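Local coordinates for methyltransferase-like protein (Saccharopolyspora spinosa, PDB 4PNE), which catalyses a [4+2] cycloaddition in spinosyn biosynthesis as a standalone cyclase built like an S-adenosylmethionine-dependent methyltransferase, at residues R95-G100 with T119-S124; Q105-V110 with A163-Q168; V149-L154 with L171-P176. All blocks are in the same frame, centred on the assembly; numbering follows the deposited sequence.

Interaction 1. Residues R95-G100 with T119-S124; sequences RLLDVG and TGITVS. With SAH (S-adenosyl-L-homocysteine), chain C.
Leu97, Asp98 and Val99 pair in parallel with Thr119, Gly120 and Ile121, the two strands of a beta-alpha-beta unit in the Rossmann-like methyltransferase fold, with helix 105-113 as the crossover. Thr119 grips the neighbouring strand through both its amide and its carbonyl: its N donates to Leu96 O at 2.9 Å, and its O accepts from Asp98 N. Farther along, Ile121 N meets Asp98 O almost in a straight line (176°), while the bond from Gly100 N to Ile121 O is weak.

On the face carrying Leu97, Val99, Thr119 and Ile121, the torsions decide who touches whom. Leu97 turns its CG anti to the backbone N, and CD1 then reaches across to Thr119 CG2 at 4.0 Å, with Ile121 CG2 only slightly farther. Thr119's own first torsion (-60°) turns its other branch, OG1, to Arg95. The extended arginine chain brings NH1 within 3.3 Å of Thr119 OG1; the hydroxyl sits at the guanidinium edge and takes weak bonds from NH1 and NE. Ile121 accepts a less roomy first torsion (61°), which sets CG1 between its own N and carbonyl carbon and 3.8 Å from Val99 CA. Branched apolar residues suit this buried face.

The other face carries Asp98, whose CB lies 3.9 Å from Gly120 CA, with no side chain standing between them. At the carboxyl ends of the strands the chemistry turns to ligand binding. Gly100, with no side chain to crowd the ribose, offers its O to the amino N of S-adenosyl-L-homocysteine at 2.7 Å. Thr122 OG1 closes an ST turn by accepting from Ser124 N, and the ligand's O2' donates to that same Thr122 OG1 at 2.8 Å.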
loop_
_atom_site.group_PDB
_atom_site.type_symbol
_atom_site.label_atom_id
_atom_site.label_comp_id
_atom_site.label_asym_id
_atom_site.label_seq_id
_atom_site.Cartn_x
_atom_site.Cartn_y
_atom_site.Cartn_z
ATOM N N ARG A 95 -10.483 12.314 -10.368
ATOM C CA ARG A 95 -10.251 12.389 -8.940
ATOM C C ARG A 95 -9.975 10.973 -8.469
ATOM O O ARG A 95 -10.739 10.069 -8.785
ATOM C CB ARG A 95 -11.450 12.996 -8.187
ATOM C CG ARG A 95 -11.074 13.489 -6.803
ATOM C CD ARG A 95 -12.254 14.019 -6.020
ATOM N NE ARG A 95 -11.859 14.236 -4.638
ATOM C CZ ARG A 95 -12.717 14.415 -3.634
ATOM N NH1 ARG A 95 -12.259 14.585 -2.401
ATOM N NH2 ARG A 95 -14.026 14.416 -3.867
ATOM N N LEU A 96 -8.882 10.789 -7.736
ATOM C CA LEU A 96 -8.406 9.492 -7.293
ATOM C C LEU A 96 -8.248 9.459 -5.765
ATOM O O LEU A 96 -7.667 10.397 -5.200
ATOM C CB LEU A 96 -7.070 9.180 -7.978
ATOM C CG LEU A 96 -6.548 7.765 -7.792
ATOM C CD1 LEU A 96 -5.902 7.270 -9.070
ATOM C CD2 LEU A 96 -5.578 7.764 -6.661
ATOM N N LEU A 97 -8.776 8.430 -5.100
ATOM C CA LEU A 97 -8.571 8.233 -3.665
ATOM C C LEU A 97 -7.433 7.236 -3.435
ATOM O O LEU A 97 -7.539 6.084 -3.846
ATOM C CB LEU A 97 -9.854 7.724 -3.004
ATOM C CG LEU A 97 -9.858 7.470 -1.501
ATOM C CD1 LEU A 97 -9.696 8.754 -0.757
ATOM C CD2 LEU A 97 -11.113 6.714 -1.101
ATOM N N ASP A 98 -6.367 7.686 -2.793
ATOM C CA ASP A 98 -5.216 6.864 -2.433
ATOM C C ASP A 98 -5.424 6.359 -0.985
ATOM O O ASP A 98 -5.206 7.072 -0.011
ATOM C CB ASP A 98 -3.925 7.720 -2.643
ATOM C CG ASP A 98 -2.637 6.959 -2.375
ATOM O OD1 ASP A 98 -2.686 5.741 -2.177
ATOM O OD2 ASP A 98 -1.572 7.624 -2.358
ATOM N N VAL A 99 -5.903 5.136 -0.867
ATOM C CA VAL A 99 -6.353 4.559 0.388
ATOM C C VAL A 99 -5.150 3.979 1.115
ATOM O O VAL A 99 -4.607 2.969 0.699
ATOM C CB VAL A 99 -7.378 3.475 0.164
ATOM C CG1 VAL A 99 -7.797 2.866 1.521
ATOM C CG2 VAL A 99 -8.571 4.038 -0.558
ATOM N N GLY A 100 -4.687 4.653 2.147
ATOM C CA GLY A 100 -3.466 4.245 2.813
ATOM C C GLY A 100 -2.239 4.742 2.075
ATOM O O GLY A 100 -1.461 3.956 1.557
ATOM N N THR A 119 -6.613 12.544 -3.598
ATOM C CA THR A 119 -6.912 12.635 -2.181
ATOM C C THR A 119 -6.209 11.446 -1.539
ATOM O O THR A 119 -6.635 10.333 -1.742
ATOM C CB THR A 119 -8.431 12.583 -1.914
ATOM O OG1 THR A 119 -9.088 13.684 -2.594
ATOM C CG2 THR A 119 -8.738 12.643 -0.423
ATOM N N GLY A 120 -5.159 11.669 -0.744
ATOM C CA GLY A 120 -4.449 10.594 -0.064
ATOM C C GLY A 120 -4.856 10.510 1.375
ATOM O O GLY A 120 -4.830 11.528 2.062
ATOM N N ILE A 121 -5.244 9.342 1.857
ATOM C CA ILE A 121 -5.631 9.174 3.238
ATOM C C ILE A 121 -4.758 8.150 3.952
ATOM O O ILE A 121 -4.341 7.155 3.370
ATOM C CB ILE A 121 -7.105 8.765 3.392
ATOM C CG1 ILE A 121 -7.405 7.433 2.703
ATOM C CG2 ILE A 121 -7.994 9.837 2.799
ATOM C CD1 ILE A 121 -8.795 6.863 3.038
ATOM N N THR A 122 -4.453 8.441 5.208
ATOM C CA THR A 122 -3.697 7.534 6.039
ATOM C C THR A 122 -4.152 7.707 7.482
ATOM O O THR A 122 -4.734 8.724 7.814
ATOM C CB THR A 122 -2.200 7.775 5.925
ATOM O OG1 THR A 122 -1.525 6.967 6.904
ATOM C CG2 THR A 122 -1.862 9.255 6.140
ATOM N N VAL A 123 -3.881 6.737 8.334
ATOM C CA VAL A 123 -4.237 6.866 9.754
ATOM C C VAL A 123 -3.065 7.364 10.602
ATOM O O VAL A 123 -3.202 7.539 11.808
ATOM C CB VAL A 123 -4.761 5.537 10.291
ATOM C CG1 VAL A 123 -6.159 5.298 9.727
ATOM C CG2 VAL A 123 -3.827 4.359 9.928
ATOM N N SER A 124 -1.947 7.611 9.937
ATOM C CA SER A 124 -0.751 8.120 10.590
ATOM C C SER A 124 -0.626 9.620 10.424
ATOM O O SER A 124 -0.409 10.084 9.311
ATOM C CB SER A 124 0.474 7.434 10.000
ATOM O OG SER A 124 1.672 8.027 10.467
HETATM N N SAH C . 0.227 3.008 -0.318
HETATM C CA SAH C . 1.446 3.496 0.333
HETATM C CB SAH C . 1.631 3.010 1.768
HETATM C CG SAH C . 1.389 1.552 2.074
HETATM S SD SAH C . 1.842 1.174 3.773
HETATM C C SAH C . 2.639 3.117 -0.501
HETATM O O SAH C . 3.707 3.670 -0.308
HETATM O OXT SAH C . 2.499 2.317 -1.430
HETATM C "C5'" SAH C . 0.163 1.010 4.434
HETATM C "C4'" SAH C . -0.582 2.330 4.556
HETATM O "O4'" SAH C . -1.948 2.079 4.860
HETATM C "C3'" SAH C . -0.077 3.232 5.669
HETATM O "O3'" SAH C . 0.016 4.527 5.106
HETATM C "C2'" SAH C . -1.157 3.136 6.735
HETATM O "O2'" SAH C . -1.285 4.244 7.625
HETATM C "C1'" SAH C . -2.400 2.944 5.869
HETATM N N9 SAH C . -3.541 2.395 6.625
HETATM C C8 SAH C . -3.614 1.327 7.459
HETATM N N7 SAH C . -4.864 1.229 7.966
HETATM C C5 SAH C . -5.587 2.250 7.466
HETATM C C6 SAH C . -6.893 2.655 7.647
HETATM N N6 SAH C . -7.726 1.985 8.430
HETATM N N1 SAH C . -7.347 3.734 6.978
HETATM C C2 SAH C . -6.523 4.453 6.137
HETATM N N3 SAH C . -5.215 4.091 5.987
HETATM C C4 SAH C . -4.770 2.985 6.623
#

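Interaction 2. Residues Q105-V110 with A163-Q168; sequences QPALRV and AAWAMQ. With SAH (S-adenosyl-L-homocysteine), chain C.
Val110 and Ala107, on one flank of helix 105-113, close on the six-membered end of the Trp165 indole, which reaches out from strand 163-167. The helix and strand axes stay 11.6 Å apart at their closest, and the long, flat indole spans much of the layer between them. This is the tight part of the contact. Val110 CG2 approaches Trp165 CH2 obliquely at 3.5 Å, while Val110 CB sits at the ring edge in its plane. Ala107 CA comes to the same rim, 3.8 Å from Trp165 CZ3; a residue this small lets the indole butt against the helix backbone itself. On one ring face lies a residue of the same strand: Met167 bends at its last torsion (chi3 -87°) and places CE 3.4 Å above the ring plane, offset toward the rim. The indole's polar atom is satisfied too, since Trp165 NE1 is hydrogen-bonded to Thr88 OG1.

Toward the ligand the packing thins to a single apolar touch, Pro106 CB against Met167 CE at 4.0 Å. There both residues turn to S-adenosyl-L-homocysteine instead: Pro106 CG lies 3.5 Å from the ligand's carboxylate O, and Met167 O accepts from the ligand's N at 2.9 Å. The partly exposed side of the helix is polar. Arg109 forms a salt bridge with Asp82, and Gln105 NE2 bonds to Asp78, both of helix 73-88.

Ala107 fits the last position of a GxGxxA pattern whose Gly102 binds the ligand through its N. The arrangement is thus consistent with a Rossmann-type site, in which the helix after the glycine-rich turn packs against the parallel part of the mixed sheet beside the bound ligand.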
loop_
_atom_site.group_PDB
_atom_site.type_symbol
_atom_site.label_atom_id
_atom_site.label_comp_id
_atom_site.label_asym_id
_atom_site.label_seq_id
_atom_site.Cartn_x
_atom_site.Cartn_y
_atom_site.Cartn_z
ATOM N N GLN A 105 4.647 9.294 -1.325
ATOM C CA GLN A 105 5.617 9.292 -2.404
ATOM C C GLN A 105 5.023 8.763 -3.740
ATOM O O GLN A 105 5.271 9.357 -4.784
ATOM C CB GLN A 105 6.868 8.498 -1.968
ATOM C CG GLN A 105 8.039 8.542 -2.920
ATOM C CD GLN A 105 7.936 7.488 -4.035
ATOM O OE1 GLN A 105 7.100 6.600 -3.988
ATOM N NE2 GLN A 105 8.817 7.577 -5.020
ATOM N N PRO A 106 4.256 7.658 -3.730
ATOM C CA PRO A 106 3.671 7.186 -4.972
ATOM C C PRO A 106 2.652 8.183 -5.552
ATOM O O PRO A 106 2.632 8.391 -6.759
ATOM C CB PRO A 106 3.008 5.871 -4.548
ATOM C CG PRO A 106 3.797 5.406 -3.379
ATOM C CD PRO A 106 4.033 6.700 -2.639
ATOM N N ALA A 107 1.823 8.788 -4.713
ATOM C CA ALA A 107 0.875 9.787 -5.203
ATOM C C ALA A 107 1.596 10.953 -5.877
ATOM O O ALA A 107 1.181 11.428 -6.915
ATOM C CB ALA A 107 0.013 10.294 -4.095
ATOM N N LEU A 108 2.666 11.433 -5.258
ATOM C CA LEU A 108 3.393 12.555 -5.808
ATOM C C LEU A 108 4.136 12.177 -7.063
ATOM O O LEU A 108 4.305 13.006 -7.939
ATOM C CB LEU A 108 4.365 13.127 -4.756
ATOM C CG LEU A 108 3.623 13.823 -3.623
ATOM C CD1 LEU A 108 4.482 13.997 -2.389
ATOM C CD2 LEU A 108 3.067 15.165 -4.074
ATOM N N ARG A 109 4.571 10.923 -7.179
ATOM C CA ARG A 109 5.209 10.477 -8.411
ATOM C C ARG A 109 4.255 10.561 -9.595
ATOM O O ARG A 109 4.618 11.042 -10.695
ATOM C CB ARG A 109 5.727 9.040 -8.259
ATOM C CG ARG A 109 6.311 8.452 -9.535
ATOM C CD ARG A 109 6.970 7.096 -9.266
ATOM N NE ARG A 109 7.410 6.530 -10.523
ATOM C CZ ARG A 109 8.554 6.859 -11.115
ATOM N NH1 ARG A 109 9.407 7.699 -10.523
ATOM N NH2 ARG A 109 8.870 6.300 -12.272
ATOM N N VAL A 110 3.042 10.103 -9.372
ATOM C CA VAL A 110 2.007 10.078 -10.404
ATOM C C VAL A 110 1.513 11.496 -10.692
ATOM O O VAL A 110 1.305 11.841 -11.837
ATOM C CB VAL A 110 0.844 9.145 -9.978
ATOM C CG1 VAL A 110 -0.302 9.200 -10.972
ATOM C CG2 VAL A 110 1.309 7.734 -9.889
ATOM N N ALA A 163 -11.400 6.871 -9.474
ATOM C CA ALA A 163 -10.489 5.768 -9.262
ATOM C C ALA A 163 -10.000 5.759 -7.840
ATOM O O ALA A 163 -10.161 6.743 -7.097
ATOM C CB ALA A 163 -9.315 5.852 -10.200
ATOM N N ALA A 164 -9.386 4.646 -7.479
ATOM C CA ALA A 164 -8.780 4.474 -6.186
ATOM C C ALA A 164 -7.594 3.545 -6.255
ATOM O O ALA A 164 -7.555 2.661 -7.103
ATOM C CB ALA A 164 -9.799 3.920 -5.227
ATOM N N TRP A 165 -6.659 3.720 -5.326
ATOM C CA TRP A 165 -5.570 2.785 -5.066
ATOM C C TRP A 165 -5.710 2.187 -3.656
ATOM O O TRP A 165 -6.068 2.882 -2.724
ATOM C CB TRP A 165 -4.214 3.451 -5.134
ATOM C CG TRP A 165 -3.840 4.062 -6.396
ATOM C CD1 TRP A 165 -4.342 3.766 -7.632
ATOM C CD2 TRP A 165 -2.896 5.118 -6.583
ATOM N NE1 TRP A 165 -3.723 4.538 -8.583
ATOM C CE2 TRP A 165 -2.835 5.378 -7.958
ATOM C CE3 TRP A 165 -2.054 5.838 -5.719
ATOM C CZ2 TRP A 165 -2.021 6.364 -8.489
ATOM C CZ3 TRP A 165 -1.225 6.791 -6.249
ATOM C CH2 TRP A 165 -1.204 7.051 -7.612
ATOM N N ALA A 166 -5.302 0.927 -3.484
ATOM C CA ALA A 166 -4.991 0.403 -2.161
ATOM C C ALA A 166 -3.738 -0.428 -2.344
ATOM O O ALA A 166 -3.820 -1.628 -2.607
ATOM C CB ALA A 166 -6.127 -0.412 -1.567
ATOM N N MET A 167 -2.597 0.255 -2.279
ATOM C CA MET A 167 -1.293 -0.363 -2.432
ATOM C C MET A 167 -0.779 -0.736 -1.068
ATOM O O MET A 167 -0.315 0.124 -0.338
ATOM C CB MET A 167 -0.347 0.579 -3.169
ATOM C CG MET A 167 -0.553 0.648 -4.664
ATOM S SD MET A 167 0.799 1.506 -5.556
ATOM C CE MET A 167 0.135 3.141 -5.378
ATOM N N GLN A 168 -0.975 -2.019 -0.739
ATOM C CA GLN A 168 -0.601 -2.656 0.521
ATOM C C GLN A 168 -1.206 -1.974 1.755
ATOM O O GLN A 168 -0.540 -1.750 2.771
ATOM C CB GLN A 168 0.921 -2.764 0.651
ATOM C CG GLN A 168 1.498 -3.846 -0.181
ATOM C CD GLN A 168 3.017 -3.882 -0.117
ATOM O OE1 GLN A 168 3.683 -3.819 -1.148
ATOM N NE2 GLN A 168 3.562 -3.895 1.087
HETATM N N SAH C . 0.227 3.008 -0.318
HETATM C CA SAH C . 1.446 3.496 0.333
HETATM C CB SAH C . 1.631 3.010 1.768
HETATM C CG SAH C . 1.389 1.552 2.074
HETATM S SD SAH C . 1.842 1.174 3.773
HETATM C C SAH C . 2.639 3.117 -0.501
HETATM O O SAH C . 3.707 3.670 -0.308
HETATM O OXT SAH C . 2.499 2.317 -1.430
HETATM C "C5'" SAH C . 0.163 1.010 4.434
HETATM C "C4'" SAH C . -0.582 2.330 4.556
HETATM O "O4'" SAH C . -1.948 2.079 4.860
HETATM C "C3'" SAH C . -0.077 3.232 5.669
HETATM O "O3'" SAH C . 0.016 4.527 5.106
HETATM C "C2'" SAH C . -1.157 3.136 6.735
HETATM O "O2'" SAH C . -1.285 4.244 7.625
HETATM C "C1'" SAH C . -2.400 2.944 5.869
HETATM N N9 SAH C . -3.541 2.395 6.625
HETATM C C8 SAH C . -3.614 1.327 7.459
HETATM N N7 SAH C . -4.864 1.229 7.966
HETATM C C5 SAH C . -5.587 2.250 7.466
HETATM C C6 SAH C . -6.893 2.655 7.647
HETATM N N6 SAH C . -7.726 1.985 8.430
HETATM N N1 SAH C . -7.347 3.734 6.978
HETATM C C2 SAH C . -6.523 4.453 6.137
HETATM N N3 SAH C . -5.215 4.091 5.987
HETATM C C4 SAH C . -4.770 2.985 6.623
#

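Interaction 3. Residues V149-L154 with L171-P176; sequences VDAMSL and LEMSEP. With SAH (S-adenosyl-L-homocysteine), chain C.
The adenine end of the S-adenosyl-L-homocysteine pocket is framed by two loops, which meet where Ala151 and Met152 touch Met173, Ser174 and Glu175. Ala151 CB packs on Met173 CE at 3.7 Å. The extended chain of Met173 carries that methyl over the adenine, 3.9 Å from the ligand's C5, and Val123 CG1 lies across the opposite ring face. Flexible, polarisable methionine suits such a flat aromatic surface.

Met152 forms the second bridge, reaching Ser174 and Glu175. Its chain bends at the last torsion (chi3 -77°), setting CE 3.5 Å from Ser174 OG, while SD takes a weak hydrogen bond from Glu175 N at 3.4 Å.

The turn at 150-153 also binds the purine. Asp150 opens a type I turn and an Asx turn, with Met152 N meeting Asp150 OD1 from above the carboxylate plane. The same OD1 accepts from the ligand's N6 at 3.1 Å, and Ala151 N donates to N1 at 2.9 Å (172°), so acceptor and donor together read the amino-purine edge. Ser36 OG holds Asp150 OD2 as a second shell.

Ala151 and Met173 both rest on Val99 of strand 95-99; Met173 also touches Ala179 of helix 176-186, and Glu175, the N-cap residue of that helix, forms a salt bridge with its Arg178.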
loop_
_atom_site.group_PDB
_atom_site.type_symbol
_atom_site.label_atom_id
_atom_site.label_comp_id
_atom_site.label_asym_id
_atom_site.label_seq_id
_atom_site.Cartn_x
_atom_site.Cartn_y
_atom_site.Cartn_z
ATOM N N VAL A 149 -7.577 10.020 7.754
ATOM C CA VAL A 149 -8.894 9.468 7.507
ATOM C C VAL A 149 -8.795 7.951 7.593
ATOM O O VAL A 149 -7.866 7.351 7.047
ATOM C CB VAL A 149 -9.431 9.891 6.116
ATOM C CG1 VAL A 149 -10.698 9.128 5.732
ATOM C CG2 VAL A 149 -9.679 11.374 6.064
ATOM N N ASP A 150 -9.755 7.345 8.286
ATOM C CA ASP A 150 -9.894 5.899 8.393
ATOM C C ASP A 150 -10.711 5.351 7.222
ATOM O O ASP A 150 -11.866 5.697 7.057
ATOM C CB ASP A 150 -10.582 5.555 9.723
ATOM C CG ASP A 150 -10.578 4.062 10.037
ATOM O OD1 ASP A 150 -10.434 3.211 9.133
ATOM O OD2 ASP A 150 -10.745 3.749 11.232
ATOM N N ALA A 151 -10.128 4.462 6.435
ATOM C CA ALA A 151 -10.775 3.941 5.245
ATOM C C ALA A 151 -12.004 3.116 5.574
ATOM O O ALA A 151 -12.825 2.894 4.702
ATOM C CB ALA A 151 -9.769 3.108 4.423
ATOM N N MET A 152 -12.141 2.675 6.821
ATOM C CA MET A 152 -13.318 1.900 7.197
ATOM C C MET A 152 -14.516 2.819 7.416
ATOM O O MET A 152 -15.652 2.336 7.583
ATOM C CB MET A 152 -13.031 1.051 8.430
ATOM C CG MET A 152 -12.123 -0.121 8.079
ATOM S SD MET A 152 -11.606 -1.145 9.450
ATOM C CE MET A 152 -10.355 -0.088 10.174
ATOM N N SER A 153 -14.267 4.134 7.390
ATOM C CA SER A 153 -15.341 5.124 7.483
ATOM C C SER A 153 -14.998 6.412 6.750
ATOM O O SER A 153 -14.534 7.374 7.341
ATOM C CB SER A 153 -15.643 5.444 8.938
ATOM O OG SER A 153 -16.777 6.287 8.987
ATOM N N LEU A 154 -15.311 6.456 5.469
ATOM C CA LEU A 154 -14.884 7.552 4.626
ATOM C C LEU A 154 -15.857 8.711 4.724
ATOM O O LEU A 154 -17.066 8.489 4.673
ATOM C CB LEU A 154 -14.780 7.084 3.178
ATOM C CG LEU A 154 -13.729 6.013 2.899
ATOM C CD1 LEU A 154 -13.847 5.607 1.419
ATOM C CD2 LEU A 154 -12.341 6.499 3.207
ATOM N N LEU A 171 -4.833 -5.057 3.936
ATOM C CA LEU A 171 -4.599 -6.122 4.896
ATOM C C LEU A 171 -4.160 -5.602 6.267
ATOM O O LEU A 171 -4.164 -6.339 7.240
ATOM C CB LEU A 171 -3.586 -7.120 4.346
ATOM C CG LEU A 171 -4.095 -7.992 3.198
ATOM C CD1 LEU A 171 -3.039 -9.021 2.847
ATOM C CD2 LEU A 171 -5.389 -8.733 3.545
ATOM N N GLU A 172 -3.869 -4.313 6.359
ATOM C CA GLU A 172 -3.567 -3.691 7.652
ATOM C C GLU A 172 -4.796 -3.307 8.442
ATOM O O GLU A 172 -4.696 -2.895 9.588
ATOM C CB GLU A 172 -2.727 -2.438 7.454
ATOM C CG GLU A 172 -1.372 -2.775 6.947
ATOM C CD GLU A 172 -0.434 -1.598 6.917
ATOM O OE1 GLU A 172 -0.868 -0.441 7.108
ATOM O OE2 GLU A 172 0.748 -1.860 6.725
ATOM N N MET A 173 -5.956 -3.400 7.827
ATOM C CA MET A 173 -7.154 -2.897 8.454
ATOM C C MET A 173 -7.830 -3.945 9.310
ATOM O O MET A 173 -7.793 -5.114 8.966
ATOM C CB MET A 173 -8.086 -2.385 7.383
ATOM C CG MET A 173 -7.361 -1.393 6.515
ATOM S SD MET A 173 -8.448 -0.640 5.340
ATOM C CE MET A 173 -7.290 0.410 4.449
ATOM N N SER A 174 -8.462 -3.533 10.408
ATOM C CA SER A 174 -9.068 -4.511 11.305
ATOM C C SER A 174 -10.204 -5.222 10.590
ATOM O O SER A 174 -10.387 -6.415 10.757
ATOM C CB SER A 174 -9.553 -3.857 12.603
ATOM O OG SER A 174 -10.520 -2.852 12.375
ATOM N N GLU A 175 -10.935 -4.487 9.760
ATOM C CA GLU A 175 -12.078 -5.029 9.022
ATOM C C GLU A 175 -11.963 -4.643 7.548
ATOM O O GLU A 175 -12.557 -3.649 7.116
ATOM C CB GLU A 175 -13.388 -4.505 9.606
ATOM C CG GLU A 175 -13.677 -4.983 11.016
ATOM C CD GLU A 175 -14.911 -4.323 11.609
ATOM O OE1 GLU A 175 -16.035 -4.650 11.168
ATOM O OE2 GLU A 175 -14.757 -3.467 12.511
ATOM N N PRO A 176 -11.172 -5.413 6.781
ATOM C CA PRO A 176 -10.904 -5.026 5.387
ATOM C C PRO A 176 -12.164 -5.006 4.550
ATOM O O PRO A 176 -12.241 -4.237 3.610
ATOM C CB PRO A 176 -9.963 -6.111 4.876
ATOM C CG PRO A 176 -9.405 -6.772 6.068
ATOM C CD PRO A 176 -10.352 -6.552 7.222
HETATM N N SAH C . 0.227 3.008 -0.318
HETATM C CA SAH C . 1.446 3.496 0.333
HETATM C CB SAH C . 1.631 3.010 1.768
HETATM C CG SAH C . 1.389 1.552 2.074
HETATM S SD SAH C . 1.842 1.174 3.773
HETATM C C SAH C . 2.639 3.117 -0.501
HETATM O O SAH C . 3.707 3.670 -0.308
HETATM O OXT SAH C . 2.499 2.317 -1.430
HETATM C "C5'" SAH C . 0.163 1.010 4.434
HETATM C "C4'" SAH C . -0.582 2.330 4.556
HETATM O "O4'" SAH C . -1.948 2.079 4.860
HETATM C "C3'" SAH C . -0.077 3.232 5.669
HETATM O "O3'" SAH C . 0.016 4.527 5.106
HETATM C "C2'" SAH C . -1.157 3.136 6.735
HETATM O "O2'" SAH C . -1.285 4.244 7.625
HETATM C "C1'" SAH C . -2.400 2.944 5.869
HETATM N N9 SAH C . -3.541 2.395 6.625
HETATM C C8 SAH C . -3.614 1.327 7.459
HETATM N N7 SAH C . -4.864 1.229 7.966
HETATM C C5 SAH C . -5.587 2.250 7.466
HETATM C C6 SAH C . -6.893 2.655 7.647
HETATM N N6 SAH C . -7.726 1.985 8.430
HETATM N N1 SAH C . -7.347 3.734 6.978
HETATM C C2 SAH C . -6.523 4.453 6.137
HETATM N N3 SAH C . -5.215 4.091 5.987
HETATM C C4 SAH C . -4.770 2.985 6.623
#

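In the fold
Interactions 1 and 2 are buried and share the central sheet: strand 95-99 lies between strands 117-122 and 161-167, and Leu97 O and Val99 N probably hydrogen-bond to the backbone of Trp165. Interaction 1 is chiefly a backbone ladder, whereas interaction 2 joins a covering helix to the sheet mainly through apolar and aromatic side chains, the indole also meeting helix backbone. Interaction 3 is partly buried, formed by loops beyond the strand ends, and mixes methionine contacts with one weak bond to sulfur; it leans on interaction 1 through Val99 and Ile121. All three reach S-adenosyl-L-homocysteine: interaction 2 mainly at its amino acid end, interaction 3 mainly at adenine, while interaction 1 touches amino group, ribose and adenine alike.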